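Local coordinates for protein phospholipase C-beta (PLC-beta) (Sepia officinalis, PDB 3QR0) that is a phospholipase of the C-beta type, joining a PH domain, EF-hand-like helices, a TIM barrel with a bound calcium ion and a C2 domain in one chain, at residues A[240-243]-A[248-251]; A[607-612]-A[716-721]; A[731-736]-A[753-758]. All coordinates share one frame; numbering follows the deposited sequence.

Contact 1 of 3, residues A[240-243]-A[248-251]; sequences KNKG and VMFR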
loop_
_atom_site.group_PDB
_atom_site.type_symbol
_atom_site.label_atom_id
_atom_site.label_comp_id
_atom_site.label_asym_id
_atom_site.label_seq_id
_atom_site.Cartn_x
_atom_site.Cartn_y
_atom_site.Cartn_z
ATOM N N LYS A 240 -21.211 16.844 27.718
ATOM C CA LYS A 240 -22.448 16.568 28.459
ATOM C C LYS A 240 -23.324 17.825 28.563
ATOM O O LYS A 240 -24.144 17.947 29.475
ATOM C CB LYS A 240 -22.126 16.007 29.853
ATOM C CG LYS A 240 -21.115 14.852 29.853
ATOM C CD LYS A 240 -21.800 13.491 29.841
ATOM C CE LYS A 240 -20.809 12.332 29.730
ATOM N NZ LYS A 240 -20.719 11.784 28.343
ATOM N N ASN A 241 -23.149 18.744 27.608
ATOM C CA ASN A 241 -23.825 20.046 27.593
ATOM C C ASN A 241 -23.535 20.927 28.824
ATOM O O ASN A 241 -24.353 21.772 29.194
ATOM C CB ASN A 241 -25.339 19.851 27.407
ATOM C CG ASN A 241 -26.043 21.108 26.918
ATOM O OD1 ASN A 241 -25.485 21.899 26.161
ATOM N ND2 ASN A 241 -27.282 21.293 27.354
ATOM N N LYS A 242 -22.363 20.750 29.436
ATOM C CA LYS A 242 -22.023 21.444 30.690
ATOM C C LYS A 242 -21.047 22.615 30.510
ATOM O O LYS A 242 -20.629 23.231 31.492
ATOM C CB LYS A 242 -21.439 20.450 31.695
ATOM C CG LYS A 242 -22.400 19.341 32.097
ATOM C CD LYS A 242 -21.978 18.683 33.408
ATOM C CE LYS A 242 -22.846 17.476 33.732
ATOM N NZ LYS A 242 -22.775 17.114 35.176
ATOM N N GLY A 243 -20.703 22.929 29.265
ATOM C CA GLY A 243 -19.732 23.979 28.965
ATOM C C GLY A 243 -18.555 23.359 28.243
ATOM O O GLY A 243 -18.740 22.527 27.359
ATOM N N VAL A 248 -11.476 15.387 32.971
ATOM C CA VAL A 248 -12.094 14.093 33.256
ATOM C C VAL A 248 -13.003 13.644 32.108
ATOM O O VAL A 248 -12.993 12.471 31.730
ATOM C CB VAL A 248 -12.865 14.129 34.586
ATOM C CG1 VAL A 248 -13.623 12.832 34.813
ATOM C CG2 VAL A 248 -11.895 14.373 35.734
ATOM N N MET A 249 -13.761 14.581 31.538
ATOM C CA MET A 249 -14.592 14.286 30.366
ATOM C C MET A 249 -13.747 13.867 29.166
ATOM O O MET A 249 -14.131 12.973 28.416
ATOM C CB MET A 249 -15.447 15.494 29.980
ATOM C CG MET A 249 -16.585 15.792 30.929
ATOM S SD MET A 249 -17.349 17.381 30.523
ATOM C CE MET A 249 -18.365 17.617 31.976
ATOM N N PHE A 250 -12.604 14.521 28.978
ATOM C CA PHE A 250 -11.714 14.192 27.875
ATOM C C PHE A 250 -11.088 12.810 28.092
ATOM O O PHE A 250 -11.011 12.004 27.164
ATOM C CB PHE A 250 -10.640 15.280 27.705
ATOM C CG PHE A 250 -9.852 15.177 26.422
ATOM C CD1 PHE A 250 -10.497 15.064 25.192
ATOM C CD2 PHE A 250 -8.462 15.219 26.440
ATOM C CE1 PHE A 250 -9.769 14.973 24.011
ATOM C CE2 PHE A 250 -7.728 15.134 25.264
ATOM C CZ PHE A 250 -8.379 15.007 24.048
ATOM N N ARG A 251 -10.662 12.540 29.319
ATOM C CA ARG A 251 -10.088 11.245 29.682
ATOM C C ARG A 251 -11.054 10.099 29.366
ATOM O O ARG A 251 -10.677 9.108 28.745
ATOM C CB ARG A 251 -9.752 11.231 31.169
ATOM C CG ARG A 251 -9.041 9.963 31.652
ATOM C CD ARG A 251 -9.208 9.811 33.138
ATOM N NE ARG A 251 -10.600 9.552 33.482
ATOM C CZ ARG A 251 -11.109 9.614 34.706
ATOM N NH1 ARG A 251 -10.352 9.931 35.751
ATOM N NH2 ARG A 251 -12.394 9.356 34.887
#

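Contact 2 of 3, residues A[607-612]-A[716-721]; sequences MCVNLG and LAVVRI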
loop_
_atom_site.group_PDB
_atom_site.type_symbol
_atom_site.label_atom_id
_atom_site.label_comp_id
_atom_site.label_asym_id
_atom_site.label_seq_id
_atom_site.Cartn_x
_atom_site.Cartn_y
_atom_site.Cartn_z
ATOM N N MET A 607 -6.434 -5.329 -5.988
ATOM C CA MET A 607 -5.145 -4.657 -5.805
ATOM C C MET A 607 -5.204 -3.536 -4.768
ATOM O O MET A 607 -4.277 -3.374 -3.980
ATOM C CB MET A 607 -4.588 -4.123 -7.137
ATOM C CG MET A 607 -3.737 -5.133 -7.907
ATOM S SD MET A 607 -2.444 -5.922 -6.915
ATOM C CE MET A 607 -1.427 -4.519 -6.473
ATOM N N CYS A 608 -6.293 -2.776 -4.769
ATOM C CA CYS A 608 -6.526 -1.753 -3.748
ATOM C C CYS A 608 -6.453 -2.333 -2.331
ATOM O O CYS A 608 -5.802 -1.761 -1.458
ATOM C CB CYS A 608 -7.878 -1.070 -3.968
ATOM S SG CYS A 608 -7.948 -0.061 -5.461
ATOM N N VAL A 609 -7.097 -3.480 -2.124
ATOM C CA VAL A 609 -7.099 -4.160 -0.825
ATOM C C VAL A 609 -5.723 -4.742 -0.492
ATOM O O VAL A 609 -5.245 -4.621 0.638
ATOM C CB VAL A 609 -8.160 -5.290 -0.784
ATOM C CG1 VAL A 609 -8.022 -6.126 0.466
ATOM C CG2 VAL A 609 -9.566 -4.698 -0.876
ATOM N N ASN A 610 -5.091 -5.360 -1.482
ATOM C CA ASN A 610 -3.777 -5.963 -1.300
ATOM C C ASN A 610 -2.743 -4.947 -0.822
ATOM O O ASN A 610 -2.058 -5.170 0.176
ATOM C CB ASN A 610 -3.309 -6.607 -2.603
ATOM C CG ASN A 610 -2.041 -7.418 -2.428
ATOM O OD1 ASN A 610 -2.054 -8.492 -1.825
ATOM N ND2 ASN A 610 -0.935 -6.907 -2.957
ATOM N N LEU A 611 -2.648 -3.822 -1.524
ATOM C CA LEU A 611 -1.686 -2.787 -1.160
ATOM C C LEU A 611 -2.028 -2.166 0.194
ATOM O O LEU A 611 -1.132 -1.857 0.979
ATOM C CB LEU A 611 -1.602 -1.718 -2.246
ATOM C CG LEU A 611 -1.095 -2.249 -3.592
ATOM C CD1 LEU A 611 -1.166 -1.161 -4.652
ATOM C CD2 LEU A 611 0.309 -2.792 -3.461
ATOM N N GLY A 612 -3.323 -2.026 0.473
ATOM C CA GLY A 612 -3.792 -1.561 1.770
ATOM C C GLY A 612 -3.348 -2.398 2.958
ATOM O O GLY A 612 -2.871 -1.848 3.958
ATOM N N LEU A 716 -9.428 -11.838 10.102
ATOM C CA LEU A 716 -9.309 -12.096 8.661
ATOM C C LEU A 716 -9.968 -11.001 7.801
ATOM O O LEU A 716 -9.934 -11.072 6.569
ATOM C CB LEU A 716 -9.923 -13.459 8.306
ATOM C CG LEU A 716 -9.146 -14.713 8.728
ATOM C CD1 LEU A 716 -9.951 -15.955 8.383
ATOM C CD2 LEU A 716 -7.770 -14.776 8.065
ATOM N N ALA A 717 -10.537 -9.983 8.442
ATOM C CA ALA A 717 -11.374 -9.010 7.751
ATOM C C ALA A 717 -10.773 -7.614 7.710
ATOM O O ALA A 717 -9.987 -7.226 8.582
ATOM C CB ALA A 717 -12.750 -8.956 8.401
ATOM N N VAL A 718 -11.174 -6.860 6.691
ATOM C CA VAL A 718 -10.894 -5.439 6.614
ATOM C C VAL A 718 -12.180 -4.691 6.309
ATOM O O VAL A 718 -13.079 -5.227 5.650
ATOM C CB VAL A 718 -9.840 -5.128 5.535
ATOM C CG1 VAL A 718 -8.579 -5.927 5.795
ATOM C CG2 VAL A 718 -10.384 -5.413 4.126
ATOM N N VAL A 719 -12.275 -3.467 6.815
ATOM C CA VAL A 719 -13.329 -2.546 6.430
ATOM C C VAL A 719 -12.704 -1.509 5.510
ATOM O O VAL A 719 -11.524 -1.144 5.670
ATOM C CB VAL A 719 -14.024 -1.902 7.664
ATOM C CG1 VAL A 719 -13.053 -1.030 8.464
ATOM C CG2 VAL A 719 -15.241 -1.104 7.231
ATOM N N ARG A 720 -13.474 -1.073 4.516
ATOM C CA ARG A 720 -12.958 -0.193 3.488
ATOM C C ARG A 720 -13.923 0.941 3.198
ATOM O O ARG A 720 -15.105 0.701 2.948
ATOM C CB ARG A 720 -12.710 -0.981 2.204
ATOM C CG ARG A 720 -12.052 -0.171 1.119
ATOM C CD ARG A 720 -11.674 -1.036 -0.055
ATOM N NE ARG A 720 -11.204 -0.228 -1.174
ATOM C CZ ARG A 720 -11.629 -0.326 -2.432
ATOM N NH1 ARG A 720 -12.561 -1.207 -2.785
ATOM N NH2 ARG A 720 -11.113 0.476 -3.348
ATOM N N ILE A 721 -13.403 2.167 3.221
ATOM C CA ILE A 721 -14.152 3.360 2.821
ATOM C C ILE A 721 -13.752 3.741 1.397
ATOM O O ILE A 721 -12.565 3.869 1.108
ATOM C CB ILE A 721 -13.867 4.544 3.778
ATOM C CG1 ILE A 721 -14.469 4.272 5.162
ATOM C CG2 ILE A 721 -14.438 5.849 3.220
ATOM C CD1 ILE A 721 -14.151 5.363 6.209
#

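Contact 3 of 3, residues A[731-736]-A[753-758]; sequences IGHRVM and ESNRPL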
loop_
_atom_site.group_PDB
_atom_site.type_symbol
_atom_site.label_atom_id
_atom_site.label_comp_id
_atom_site.label_asym_id
_atom_site.label_seq_id
_atom_site.Cartn_x
_atom_site.Cartn_y
_atom_site.Cartn_z
ATOM N N ILE A 731 -12.446 8.484 -6.362
ATOM C CA ILE A 731 -11.703 9.621 -5.815
ATOM C C ILE A 731 -10.591 9.115 -4.904
ATOM O O ILE A 731 -9.413 9.413 -5.117
ATOM C CB ILE A 731 -12.616 10.578 -5.029
ATOM C CG1 ILE A 731 -13.607 11.262 -5.971
ATOM C CG2 ILE A 731 -11.789 11.616 -4.284
ATOM C CD1 ILE A 731 -14.706 11.995 -5.246
ATOM N N GLY A 732 -10.975 8.361 -3.882
ATOM C CA GLY A 732 -10.017 7.808 -2.938
ATOM C C GLY A 732 -10.636 6.745 -2.055
ATOM O O GLY A 732 -11.856 6.553 -2.052
ATOM N N HIS A 733 -9.788 6.045 -1.314
ATOM C CA HIS A 733 -10.244 5.000 -0.421
ATOM C C HIS A 733 -9.322 4.870 0.783
ATOM O O HIS A 733 -8.274 5.518 0.863
ATOM C CB HIS A 733 -10.330 3.665 -1.175
ATOM C CG HIS A 733 -9.020 2.956 -1.299
ATOM N ND1 HIS A 733 -8.849 1.642 -0.922
ATOM C CD2 HIS A 733 -7.808 3.386 -1.729
ATOM C CE1 HIS A 733 -7.588 1.292 -1.116
ATOM N NE2 HIS A 733 -6.936 2.331 -1.609
ATOM N N ARG A 734 -9.726 4.027 1.723
ATOM C CA ARG A 734 -8.878 3.667 2.853
ATOM C C ARG A 734 -9.268 2.288 3.374
ATOM O O ARG A 734 -10.440 2.041 3.650
ATOM C CB ARG A 734 -8.988 4.713 3.965
ATOM C CG ARG A 734 -7.971 4.553 5.093
ATOM C CD ARG A 734 -6.548 4.802 4.622
ATOM N NE ARG A 734 -5.594 4.613 5.716
ATOM C CZ ARG A 734 -5.116 5.580 6.496
ATOM N NH1 ARG A 734 -5.464 6.855 6.314
ATOM N NH2 ARG A 734 -4.262 5.268 7.465
ATOM N N VAL A 735 -8.278 1.400 3.495
ATOM C CA VAL A 735 -8.476 0.057 4.021
ATOM C C VAL A 735 -8.037 0.031 5.485
ATOM O O VAL A 735 -6.932 0.464 5.813
ATOM C CB VAL A 735 -7.673 -0.982 3.202
ATOM C CG1 VAL A 735 -7.735 -2.362 3.847
ATOM C CG2 VAL A 735 -8.202 -1.055 1.774
ATOM N N MET A 736 -8.917 -0.462 6.353
ATOM C CA MET A 736 -8.661 -0.530 7.782
ATOM C C MET A 736 -8.868 -1.969 8.268
ATOM O O MET A 736 -10.000 -2.402 8.449
ATOM C CB MET A 736 -9.607 0.417 8.522
ATOM C CG MET A 736 -9.331 1.893 8.257
ATOM S SD MET A 736 -10.595 2.962 8.976
ATOM C CE MET A 736 -11.943 2.685 7.833
ATOM N N GLU A 753 -5.326 4.383 -5.630
ATOM C CA GLU A 753 -5.378 2.930 -5.849
ATOM C C GLU A 753 -4.079 2.232 -5.477
ATOM O O GLU A 753 -4.100 1.079 -5.040
ATOM C CB GLU A 753 -5.720 2.604 -7.302
ATOM C CG GLU A 753 -7.089 3.060 -7.752
ATOM C CD GLU A 753 -7.076 4.434 -8.401
ATOM O OE1 GLU A 753 -6.192 5.262 -8.069
ATOM O OE2 GLU A 753 -7.963 4.684 -9.243
ATOM N N SER A 754 -2.952 2.931 -5.634
ATOM C CA SER A 754 -1.639 2.387 -5.250
ATOM C C SER A 754 -1.349 2.557 -3.755
ATOM O O SER A 754 -0.248 2.260 -3.293
ATOM C CB SER A 754 -0.518 3.041 -6.068
ATOM O OG SER A 754 -0.323 4.396 -5.697
ATOM N N ASN A 755 -2.344 3.044 -3.016
ATOM C CA ASN A 755 -2.258 3.288 -1.578
ATOM C C ASN A 755 -1.305 4.416 -1.186
ATOM O O ASN A 755 -0.792 4.433 -0.073
ATOM C CB ASN A 755 -1.922 2.004 -0.791
ATOM C CG ASN A 755 -2.473 2.029 0.640
ATOM O OD1 ASN A 755 -3.558 2.561 0.894
ATOM N ND2 ASN A 755 -1.726 1.457 1.573
ATOM N N ARG A 756 -1.080 5.367 -2.088
ATOM C CA ARG A 756 -0.367 6.589 -1.728
ATOM C C ARG A 756 -1.374 7.685 -1.367
ATOM O O ARG A 756 -2.492 7.700 -1.890
ATOM C CB ARG A 756 0.568 7.046 -2.855
ATOM C CG ARG A 756 1.810 6.157 -3.038
ATOM C CD ARG A 756 2.728 6.222 -1.818
ATOM N NE ARG A 756 3.979 5.489 -1.996
ATOM C CZ ARG A 756 5.094 5.983 -2.533
ATOM N NH1 ARG A 756 5.150 7.233 -2.983
ATOM N NH2 ARG A 756 6.168 5.208 -2.633
ATOM N N PRO A 757 -0.978 8.615 -0.477
ATOM C CA PRO A 757 -1.903 9.648 -0.010
ATOM C C PRO A 757 -2.382 10.598 -1.112
ATOM O O PRO A 757 -1.590 11.051 -1.940
ATOM C CB PRO A 757 -1.079 10.431 1.032
ATOM C CG PRO A 757 0.136 9.638 1.293
ATOM C CD PRO A 757 0.369 8.777 0.102
ATOM N N LEU A 758 -3.677 10.887 -1.111
ATOM C CA LEU A 758 -4.212 11.988 -1.903
ATOM C C LEU A 758 -3.723 13.328 -1.359
ATOM O O LEU A 758 -3.623 14.294 -2.105
ATOM C CB LEU A 758 -5.748 11.978 -1.895
ATOM C CG LEU A 758 -6.445 11.194 -3.001
ATOM C CD1 LEU A 758 -6.131 9.729 -2.879
ATOM C CD2 LEU A 758 -7.951 11.440 -2.953
HETATM O O HOH W 1 -4.572 0.680 -2.198
HETATM O O HOH W 2 -5.621 1.992 2.696
#

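Contact 1 of 3, residues A[240-243]-A[248-251]
K242 and M249 meet at roughly a right angle, and what touches is the methyl end of the methionine. M249 turns its CB toward the loop 240-243, and with CG anti to the carbonyl carbon (chi1 -72°) the rest of its chain runs out extended, carrying CE away from the helix. There CE lies across the aliphatic part of the lysine, 4.0 Å from K242 CD. The K242 chain, extended beyond CG, presents CB and CD to the methyl. A second lysine approaches the same methyl more loosely: K240 CG is 4.4 Å from M249 CE. No hydrogen bond crosses between the segments, so this is a small apolar touch at the surface, an example of lysine stems serving as hydrocarbon. K240, with positive phi (59°), ends helix 230-238 in a Schellman motif. The contact thus spans the turn between that helix and helix 247-257 in the EF-hand-like region, with short strand 245-246 in between. T246 OG1 bonds to M249 N at the start of the second helix, while F250 makes an edge-to-face (T-shaped) contact with F305 and packs on I280 and Y283 of helix 273-288, and R251 forms a salt bridge with D273.

Contact 2 of 3, residues A[607-612]-A[716-721]
V718 and R720 of a C2-domain strand meet V609 and C608 on helix 605-613 of the Y region, so that a TIM-barrel helix lies against a face of the C2 beta-sandwich. The axes of helix 607-612 and strand 718-721 come within 10.8 Å, and their directions differ by 118°. V718 is the first residue of the strand to take part. Its CB points at the helix, and its methyl CG2 lies 4.4 Å from V609 CG1, a purely apolar meeting that Y676 and Q586 flank. Two residues on, R720 faces the helix as well. With CG anti to the backbone N (chi1 -175°) and the chain extended as far as NE, the arginine spans the gap between sheet and helix. On the way its stem passes the other branch of the valine, R720 CD standing 4.3 Å from V609 CG2. The guanidinium finds its polar partners outside the two segments, on neighbouring strands of its own sheet and in a bound glycerol: NE donates to H733 ND1, and NH1 bonds to Y676 OH and to the glycerol. These bonds probably fix the rotation of the group and give its buried NE and NH1 hydrogen-bonding partners. C608 CB lies over one face of the guanidinium, 3.6 Å from R720 NH2, with no hydrogen bond; C608 SG is 3.8 Å from that same nitrogen.

Contact 3 of 3, residues A[731-736]-A[753-758]
A classic beta bulge, in which I731 and G732 share V723 as their backbone partner on the adjoining strand, receives L758 near the start of strand 730-737 of the C2 domain. The leucine points its CB at the strand and lays one methyl on the bulged backbone, with L758 CD2 only 3.3 Å from I731 O. Although the CB of I731 points away, its CG2 branch, anti to the backbone N and therefore beside the carbonyl carbon, reaches the same methyl, I731 CG2 lying 4.1 Å from L758 CD2, and the two side chains cross at about a right angle. G732 brings no side chain between, and its CA is 4.2 Å from L758 CD2. Farther along the strand the contact becomes polar and is carried by water. H733 NE2 stands 4.2 Å from N755 OD1, too far for a bond. Instead one water sits in the plane of the imidazole at its edge, 2.9 Å from H733 NE2, and donates to E753 O. A second accepts from V735 N at 2.8 Å and donates to N755 OD1 over the same length, so the amide oxygen is tied to the strand backbone through one molecule. The other ring nitrogen of H733 has R720 as its partner, and N755 ND2 bonds to a glycerol. From the same segment, R756 NH1 bonds to A68 O and V70 O, and P757 O to Y69 OH, all in the PH domain. Bulge, leucine and bridging waters together show how a following segment is docked on a strand of an antiparallel C2 beta-sandwich.

Overall arrangement
Followed from the N terminus, contact 1 closes first: a short turn between two helices of the EF-hand-like region, far from the others, its centre about 36 Å from that of contact 2 and about 34 Å from that of contact 3. Contact 2 closes a much longer loop, bringing helix 605-613 of the Y region back to C2 strand 718-725 after about a hundred residues. Contact 3 opens on the next strand and joins it to the segment 753-758. All three are in series; none nests or crosses. Contacts 2 and 3 nevertheless touch, since strands 718-725 and 730-737 are sheet neighbours, with V719 O 2.8 Å from M736 N. Together they bring TIM barrel, C2 sandwich and PH domain into one buried region.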